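Local coordinates for tyrosine--tRNA ligase (PDB 2CYA), which probably attaches tyrosine to its tRNA in two steps, activating the amino acid with ATP to tyrosyl-adenylate and then passing it to the acceptor end, at residues R15-I20 / V207-P212; I40-S45 / F69-A74; G184-K189 / T211-S216. One frame throughout, in Å; residues are numbered along the deposited sequence.

Interaction 1: R15-I20 / V207-P212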
# COMPACT_ATOMS: atom_id res chain seq x y z
N ARG A 15 6.38 2.18 -34.83
CA ARG A 15 7.77 2.31 -35.28
C ARG A 15 8.82 2.14 -34.17
O ARG A 15 8.82 2.86 -33.18
CB ARG A 15 7.95 3.65 -36.01
CG ARG A 15 8.58 4.77 -35.20
CD ARG A 15 8.03 6.16 -35.54
NE ARG A 15 8.38 6.61 -36.88
CZ ARG A 15 8.76 7.85 -37.18
NH1 ARG A 15 8.84 8.78 -36.23
NH2 ARG A 15 9.06 8.17 -38.44
N ASN A 16 9.68 1.14 -34.35
CA ASN A 16 10.78 0.84 -33.45
C ASN A 16 10.47 0.25 -32.08
O ASN A 16 11.36 0.10 -31.24
CB ASN A 16 11.65 2.08 -33.29
CG ASN A 16 12.43 2.40 -34.55
OD1 ASN A 16 13.13 1.53 -35.10
ND2 ASN A 16 12.31 3.64 -35.03
N THR A 17 9.21 -0.10 -31.84
CA THR A 17 8.85 -0.70 -30.59
C THR A 17 9.19 -2.19 -30.64
O THR A 17 9.31 -2.78 -31.72
CB THR A 17 7.35 -0.52 -30.33
OG1 THR A 17 6.61 -1.12 -31.40
CG2 THR A 17 7.02 0.95 -30.27
N VAL A 18 9.36 -2.79 -29.46
CA VAL A 18 9.66 -4.22 -29.35
C VAL A 18 8.35 -5.01 -29.45
O VAL A 18 8.31 -6.11 -30.00
CB VAL A 18 10.32 -4.54 -27.99
CG1 VAL A 18 10.46 -6.05 -27.82
CG2 VAL A 18 11.68 -3.88 -27.90
N GLU A 19 7.28 -4.45 -28.90
CA GLU A 19 6.00 -5.12 -28.93
C GLU A 19 4.88 -4.16 -28.59
O GLU A 19 5.10 -3.11 -27.98
CB GLU A 19 5.97 -6.28 -27.93
CG GLU A 19 5.79 -5.84 -26.45
CD GLU A 19 5.74 -7.01 -25.47
OE1 GLU A 19 5.63 -8.16 -25.92
OE2 GLU A 19 5.81 -6.78 -24.23
N ILE A 20 3.68 -4.53 -29.00
CA ILE A 20 2.47 -3.78 -28.70
C ILE A 20 1.48 -4.87 -28.30
O ILE A 20 1.21 -5.78 -29.08
CB ILE A 20 1.94 -3.01 -29.94
CG1 ILE A 20 2.86 -1.83 -30.25
CG2 ILE A 20 0.51 -2.50 -29.67
CD1 ILE A 20 2.49 -1.10 -31.53
N VAL A 207 -3.56 -0.71 -23.56
CA VAL A 207 -2.73 -1.28 -24.61
C VAL A 207 -1.30 -0.98 -24.12
O VAL A 207 -0.97 0.17 -23.84
CB VAL A 207 -2.93 -0.54 -25.95
CG1 VAL A 207 -1.76 -0.86 -26.88
CG2 VAL A 207 -4.28 -0.94 -26.59
N ALA A 208 -0.46 -2.01 -24.00
CA ALA A 208 0.92 -1.86 -23.55
C ALA A 208 1.90 -1.72 -24.72
O ALA A 208 2.01 -2.63 -25.55
CB ALA A 208 1.33 -3.08 -22.68
N ILE A 209 2.63 -0.60 -24.77
CA ILE A 209 3.62 -0.37 -25.84
C ILE A 209 5.02 -0.31 -25.25
O ILE A 209 5.36 0.62 -24.51
CB ILE A 209 3.33 0.96 -26.60
CG1 ILE A 209 1.98 0.88 -27.31
CG2 ILE A 209 4.45 1.23 -27.63
CD1 ILE A 209 1.48 2.19 -27.83
N HIS A 210 5.83 -1.30 -25.60
CA HIS A 210 7.17 -1.42 -25.06
C HIS A 210 8.31 -1.07 -26.01
O HIS A 210 8.40 -1.60 -27.13
CB HIS A 210 7.34 -2.83 -24.50
CG HIS A 210 6.31 -3.19 -23.48
ND1 HIS A 210 5.71 -4.42 -23.41
CD2 HIS A 210 5.74 -2.44 -22.49
CE1 HIS A 210 4.82 -4.42 -22.44
NE2 HIS A 210 4.82 -3.23 -21.86
N THR A 211 9.19 -0.19 -25.53
CA THR A 211 10.36 0.26 -26.25
C THR A 211 11.58 -0.59 -25.85
O THR A 211 11.62 -1.15 -24.75
CB THR A 211 10.66 1.74 -25.95
OG1 THR A 211 10.75 1.92 -24.53
CG2 THR A 211 9.54 2.61 -26.50
N PRO A 212 12.57 -0.69 -26.74
CA PRO A 212 13.78 -1.47 -26.46
C PRO A 212 14.69 -0.83 -25.41
O PRO A 212 14.74 0.39 -25.27
CB PRO A 212 14.46 -1.56 -27.84
CG PRO A 212 14.08 -0.25 -28.47
CD PRO A 212 12.61 -0.12 -28.10
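Glu-19 and His-210 carry the polar side-chain contact between the edge strand that begins at Glu-19 and its antiparallel neighbour 207-211. The Glu-19 chain is extended beyond CG and runs alongside His-210, both pointing the same way. His-210 ND1 donates to Glu-19 OE2 across 2.5 Å, a short bond that reaches the anti lone pair of the oxygen. OE2 lies at the ring edge, 6° out of the imidazole plane, while the carboxylate plane itself is turned 46° from the ring. At the other ring nitrogen, NE2 is hydrogen-bonded to His-191, whose ring meets that of His-210.

Backbone bonds fix the pairing. Val-18 N donates to His-210 O at 2.8 Å, and His-210 N returns a bond to Glu-19 O at 3.1 Å. Val-18 and Glu-19 thus both face His-210, a classic beta bulge at the start of the edge strand. One step on, Ile-20 and Ile-209 form a non-hydrogen-bonded pair, with Ile-20 CA 3.4 Å from Ala-208 O.

The apolar contacts lie on the face of Ile-20 and Ile-209 and in the loop before the strand. On that face these beta-branched residues, well suited to extended chain, lie side by side, and Ile-20 CG2 touches Val-207 CG1 at 4.0 Å. Thr-17 turns its methyl CG2 onto Ile-209 CG2 at 3.7 Å; its hydroxyl bonds back to Ala-14 O. In the loop, Val-18 CG2 lies against the ring of Pro-212, 3.6 Å from CB.

With ND1 bonded to Glu-19 and NE2 to His-191, the imidazole is held at both nitrogens and is probably kept from flipping; the nearby carboxylate would favour a proton on ND1 and could stabilise positive charge on the ring.

Interaction 2: I40-S45 / F69-A74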
# COMPACT_ATOMS: atom_id res chain seq x y z
N ILE A 40 3.84 7.54 -19.83
CA ILE A 40 5.02 6.73 -19.58
C ILE A 40 5.35 7.15 -18.14
O ILE A 40 5.18 8.33 -17.76
CB ILE A 40 6.26 7.01 -20.47
CG1 ILE A 40 7.35 5.99 -20.09
CG2 ILE A 40 6.76 8.43 -20.33
CD1 ILE A 40 8.67 6.04 -20.93
N GLY A 41 5.73 6.18 -17.33
CA GLY A 41 6.09 6.45 -15.96
C GLY A 41 7.53 6.00 -15.86
O GLY A 41 7.87 4.90 -16.31
N TYR A 42 8.37 6.82 -15.27
CA TYR A 42 9.77 6.46 -15.14
C TYR A 42 10.31 6.95 -13.81
O TYR A 42 9.84 7.95 -13.27
CB TYR A 42 10.57 7.09 -16.28
CG TYR A 42 10.90 8.54 -16.03
CD1 TYR A 42 12.12 8.92 -15.49
CD2 TYR A 42 9.94 9.54 -16.27
CE1 TYR A 42 12.40 10.26 -15.17
CE2 TYR A 42 10.20 10.89 -15.95
CZ TYR A 42 11.43 11.23 -15.41
OH TYR A 42 11.72 12.55 -15.11
N GLU A 43 11.31 6.24 -13.29
CA GLU A 43 11.93 6.63 -12.03
C GLU A 43 13.03 7.66 -12.31
O GLU A 43 13.95 7.39 -13.09
CB GLU A 43 12.57 5.41 -11.34
CG GLU A 43 11.62 4.36 -10.77
CD GLU A 43 12.36 3.13 -10.24
OE1 GLU A 43 13.44 3.29 -9.64
OE2 GLU A 43 11.86 2.01 -10.41
N PRO A 44 12.94 8.86 -11.71
CA PRO A 44 14.00 9.85 -11.95
C PRO A 44 15.10 9.38 -10.99
O PRO A 44 15.19 9.83 -9.84
CB PRO A 44 13.36 11.17 -11.51
CG PRO A 44 11.85 10.90 -11.58
CD PRO A 44 11.76 9.48 -11.07
N SER A 45 15.90 8.44 -11.47
CA SER A 45 16.92 7.81 -10.65
C SER A 45 18.36 8.26 -10.82
O SER A 45 19.27 7.63 -10.27
CB SER A 45 16.85 6.31 -10.88
OG SER A 45 17.05 6.05 -12.26
N PHE A 69 -1.00 12.84 -24.07
CA PHE A 69 0.07 12.26 -23.29
C PHE A 69 0.50 12.93 -22.01
O PHE A 69 0.54 14.16 -21.90
CB PHE A 69 1.30 12.12 -24.20
CG PHE A 69 2.16 10.93 -23.89
CD1 PHE A 69 1.79 9.67 -24.33
CD2 PHE A 69 3.29 11.06 -23.09
CE1 PHE A 69 2.54 8.54 -23.96
CE2 PHE A 69 4.05 9.95 -22.72
CZ PHE A 69 3.67 8.68 -23.16
N SER A 70 0.88 12.08 -21.05
CA SER A 70 1.38 12.51 -19.75
C SER A 70 2.66 11.75 -19.44
O SER A 70 2.86 10.60 -19.88
CB SER A 70 0.37 12.20 -18.63
OG SER A 70 -0.87 12.83 -18.82
N VAL A 71 3.53 12.40 -18.70
CA VAL A 71 4.76 11.74 -18.28
C VAL A 71 4.62 11.74 -16.75
O VAL A 71 4.42 12.79 -16.13
CB VAL A 71 6.05 12.52 -18.69
CG1 VAL A 71 7.26 11.89 -17.99
CG2 VAL A 71 6.27 12.44 -20.23
N LEU A 72 4.69 10.56 -16.14
CA LEU A 72 4.59 10.51 -14.69
C LEU A 72 5.99 10.45 -14.09
O LEU A 72 6.72 9.48 -14.30
CB LEU A 72 3.80 9.27 -14.21
CG LEU A 72 3.79 9.16 -12.67
CD1 LEU A 72 2.90 10.29 -12.11
CD2 LEU A 72 3.27 7.77 -12.19
N GLU A 73 6.38 11.48 -13.36
CA GLU A 73 7.69 11.48 -12.71
C GLU A 73 7.42 10.62 -11.48
O GLU A 73 6.91 11.11 -10.48
CB GLU A 73 8.08 12.92 -12.35
CG GLU A 73 8.17 13.75 -13.64
CD GLU A 73 8.31 15.24 -13.42
OE1 GLU A 73 7.94 15.74 -12.34
OE2 GLU A 73 8.78 15.92 -14.37
N ALA A 74 7.74 9.33 -11.59
CA ALA A 74 7.48 8.34 -10.54
C ALA A 74 8.43 8.45 -9.37
O ALA A 74 9.20 7.53 -9.09
CB ALA A 74 7.54 6.95 -11.13
O HOH W 1 10.60 14.79 -15.98
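Ile-40 and Tyr-42 pack against Val-71 where strands 37-42 and 68-73 run parallel in a beta-alpha-beta unit, whose helix 51-64 joins them in this Rossmann-like class I synthetase core. The ladder is all backbone: Leu-72 N donates to Ile-40 O at 2.8 Å, Tyr-42 N to Leu-72 O, Ala-74 N to Tyr-42 O, and Ile-40 N to Ser-70 O. Gly-41 adds no side chain to the face of Leu-72, its partner, with CA atoms 4.5 Å apart.

Apolar contacts gather on the face of Ile-40, Tyr-42 and Val-71. Ile-40 CG2 reaches the Phe-69 ring edge at CE2 (3.9 Å) and lies 4.0 Å from Val-71 CG2. Tyr-42 CG, between its backbone N and carbonyl carbon (chi1 80°), brings the ring over to Val-71 and Glu-73. Val-71 CG1 meets the Tyr-42 ring edge, 3.7 Å from CE2.

Tyr-42 runs beside Glu-73, ring and carboxylate planes 89° apart; Glu-73 also forms a salt bridge with Arg-99. An alanine in place of Tyr-42 would probably leave Val-71 CG1 without its ring and the water between the two side chains without its donor. That water accepts from Tyr-42 OH and donates to Glu-73 OE2, at 2.7 Å each.

Interaction 3: G184-K189 / T211-S216. With SO4 (sulfate ion), chain D.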
# COMPACT_ATOMS: atom_id res chain seq x y z
N GLY A 184 9.55 0.83 -21.20
CA GLY A 184 10.57 -0.07 -21.68
C GLY A 184 10.10 -1.49 -21.42
O GLY A 184 9.11 -1.70 -20.70
N MET A 185 10.79 -2.46 -21.98
CA MET A 185 10.42 -3.86 -21.78
C MET A 185 10.53 -4.26 -20.33
O MET A 185 10.00 -5.29 -19.94
CB MET A 185 11.30 -4.77 -22.63
CG MET A 185 10.84 -4.89 -24.06
SD MET A 185 9.21 -5.69 -24.18
CE MET A 185 9.67 -7.42 -24.20
N ASP A 186 11.23 -3.46 -19.53
CA ASP A 186 11.35 -3.78 -18.11
C ASP A 186 10.05 -3.48 -17.35
O ASP A 186 9.92 -3.81 -16.17
CB ASP A 186 12.55 -3.04 -17.47
CG ASP A 186 12.44 -1.52 -17.58
OD1 ASP A 186 11.88 -1.02 -18.57
OD2 ASP A 186 12.94 -0.81 -16.69
N GLN A 187 9.07 -2.88 -18.04
CA GLN A 187 7.79 -2.56 -17.40
C GLN A 187 6.73 -3.59 -17.80
O GLN A 187 5.61 -3.52 -17.32
CB GLN A 187 7.25 -1.19 -17.85
CG GLN A 187 8.22 -0.05 -17.84
CD GLN A 187 8.32 0.62 -16.50
OE1 GLN A 187 8.57 -0.03 -15.49
NE2 GLN A 187 8.14 1.95 -16.48
N ARG A 188 7.08 -4.52 -18.69
CA ARG A 188 6.08 -5.47 -19.18
C ARG A 188 5.33 -6.24 -18.12
O ARG A 188 4.12 -6.42 -18.22
CB ARG A 188 6.71 -6.46 -20.17
CG ARG A 188 7.63 -7.47 -19.52
CD ARG A 188 8.65 -8.05 -20.50
NE ARG A 188 9.78 -8.64 -19.79
CZ ARG A 188 9.69 -9.66 -18.94
NH1 ARG A 188 8.50 -10.22 -18.69
NH2 ARG A 188 10.77 -10.12 -18.33
N LYS A 189 6.02 -6.70 -17.09
CA LYS A 189 5.31 -7.46 -16.06
C LYS A 189 4.26 -6.61 -15.35
O LYS A 189 3.14 -7.07 -15.12
CB LYS A 189 6.31 -8.05 -15.07
CG LYS A 189 6.99 -9.32 -15.60
CD LYS A 189 7.96 -9.88 -14.57
CE LYS A 189 8.51 -11.24 -15.01
NZ LYS A 189 9.52 -11.76 -14.04
N THR A 211 9.19 -0.19 -25.53
CA THR A 211 10.36 0.26 -26.25
C THR A 211 11.58 -0.59 -25.85
O THR A 211 11.62 -1.15 -24.75
CB THR A 211 10.66 1.74 -25.95
OG1 THR A 211 10.75 1.92 -24.53
CG2 THR A 211 9.54 2.61 -26.50
N PRO A 212 12.57 -0.69 -26.74
CA PRO A 212 13.78 -1.47 -26.46
C PRO A 212 14.69 -0.83 -25.41
O PRO A 212 14.74 0.39 -25.27
CB PRO A 212 14.46 -1.56 -27.84
CG PRO A 212 14.08 -0.25 -28.47
CD PRO A 212 12.61 -0.12 -28.10
N ILE A 213 15.40 -1.66 -24.67
CA ILE A 213 16.30 -1.19 -23.63
C ILE A 213 17.72 -1.41 -24.13
O ILE A 213 18.17 -2.55 -24.22
CB ILE A 213 16.08 -1.99 -22.32
CG1 ILE A 213 14.70 -1.66 -21.74
CG2 ILE A 213 17.19 -1.68 -21.30
CD1 ILE A 213 14.27 -2.56 -20.61
N ILE A 214 18.42 -0.32 -24.46
CA ILE A 214 19.80 -0.40 -24.94
C ILE A 214 20.71 -1.09 -23.91
O ILE A 214 20.69 -0.75 -22.73
CB ILE A 214 20.37 1.00 -25.26
CG1 ILE A 214 19.72 1.54 -26.53
CG2 ILE A 214 21.89 0.93 -25.41
CD1 ILE A 214 20.34 2.82 -27.03
N SER A 215 21.52 -2.04 -24.38
CA SER A 215 22.42 -2.79 -23.51
C SER A 215 23.62 -1.99 -23.00
O SER A 215 23.94 -0.91 -23.50
CB SER A 215 22.95 -4.03 -24.25
OG SER A 215 21.88 -4.83 -24.72
N SER A 216 24.28 -2.54 -21.99
CA SER A 216 25.47 -1.94 -21.41
C SER A 216 26.56 -1.97 -22.47
O SER A 216 26.60 -2.87 -23.29
CB SER A 216 25.92 -2.77 -20.20
OG SER A 216 27.12 -2.26 -19.64
S SO4 D . 11.79 2.91 -18.61
O1 SO4 D . 10.34 3.37 -18.44
O2 SO4 D . 11.76 1.61 -19.41
O3 SO4 D . 12.44 3.87 -19.40
O4 SO4 D . 12.22 2.53 -17.31
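Ile-213 aims its CD1 end at the turn that begins at Gly-184, and Asp-186 meets it with the two side chains crossing at about a right angle. CG1 of Ile-213 stands anti to its carbonyl carbon (chi1 -68°) and the chain runs on extended, which carries CD1 to 3.3 Å from Asp-186 N. The same methyl lies 3.5 Å from Asp-186 OD1 and also touches CB of both Asp-186 and Met-185. A slender, unbranched end of this kind fits against the backbone of a tight turn.

Met-185 turns the other way. Its chain, bent at chi2 and chi3, leads away from 211-216 toward Val-18 and His-210, leaving CG 3.9 Å from Thr-211 O. Thr-211 presents OG1 to Gly-184 CA at 3.5 Å, while this hydroxyl has a weak bond to Gly-183 O.

Gly-184 and Thr-211 are parallel partners at the C-terminal ends of two neighbouring strands of the Rossmann-like sheet, the edge along which such folds place their ligands. A side chain at Gly-184 would stand tight against Ile-213 CG1, so glycine suits the place. From here 184-189 passes through a 3-10 turn, with Gln-187 N bonded to Gly-184 O, into helix 188-198. Met-185 N makes a weak bond to Thr-211 O at 3.2 Å.

A sulfate ion, probably from the crystallisation liquor, rests beside the turn. Its O2 accepts a weak bond from Gly-184 N (2.9 Å) and lies 2.8 Å from Asp-186 OD1. Gln-187, predicted to bind L-tyrosine, brings NE2 to 3.3 Å from sulfate O1, while its OE1 accepts from Gln-169 NE2.

Overall arrangement
Interactions 1 and 2 pair strands of one mixed sheet, and interaction 3 lies where two of its strands end. Interaction 2 is the buried one, in the parallel centre, where strands 37-42 and 68-73 join through backbone bonds and apolar side chains. Interaction 1, partly buried, adds the antiparallel edge strand 19-21 and relies on a charged-polar pair as well as the ladder. Interaction 3 is a smaller surface contact, with one weak backbone bond and a methyl packed on a turn. Interactions 1 and 3 share Thr-211 and Pro-212 and touch where Met-185 SD meets His-210 CB; interactions 2 and 3 meet at Gly-41 O and Gln-187 NE2. The centres of interactions 1 and 2 lie about 17 Å apart.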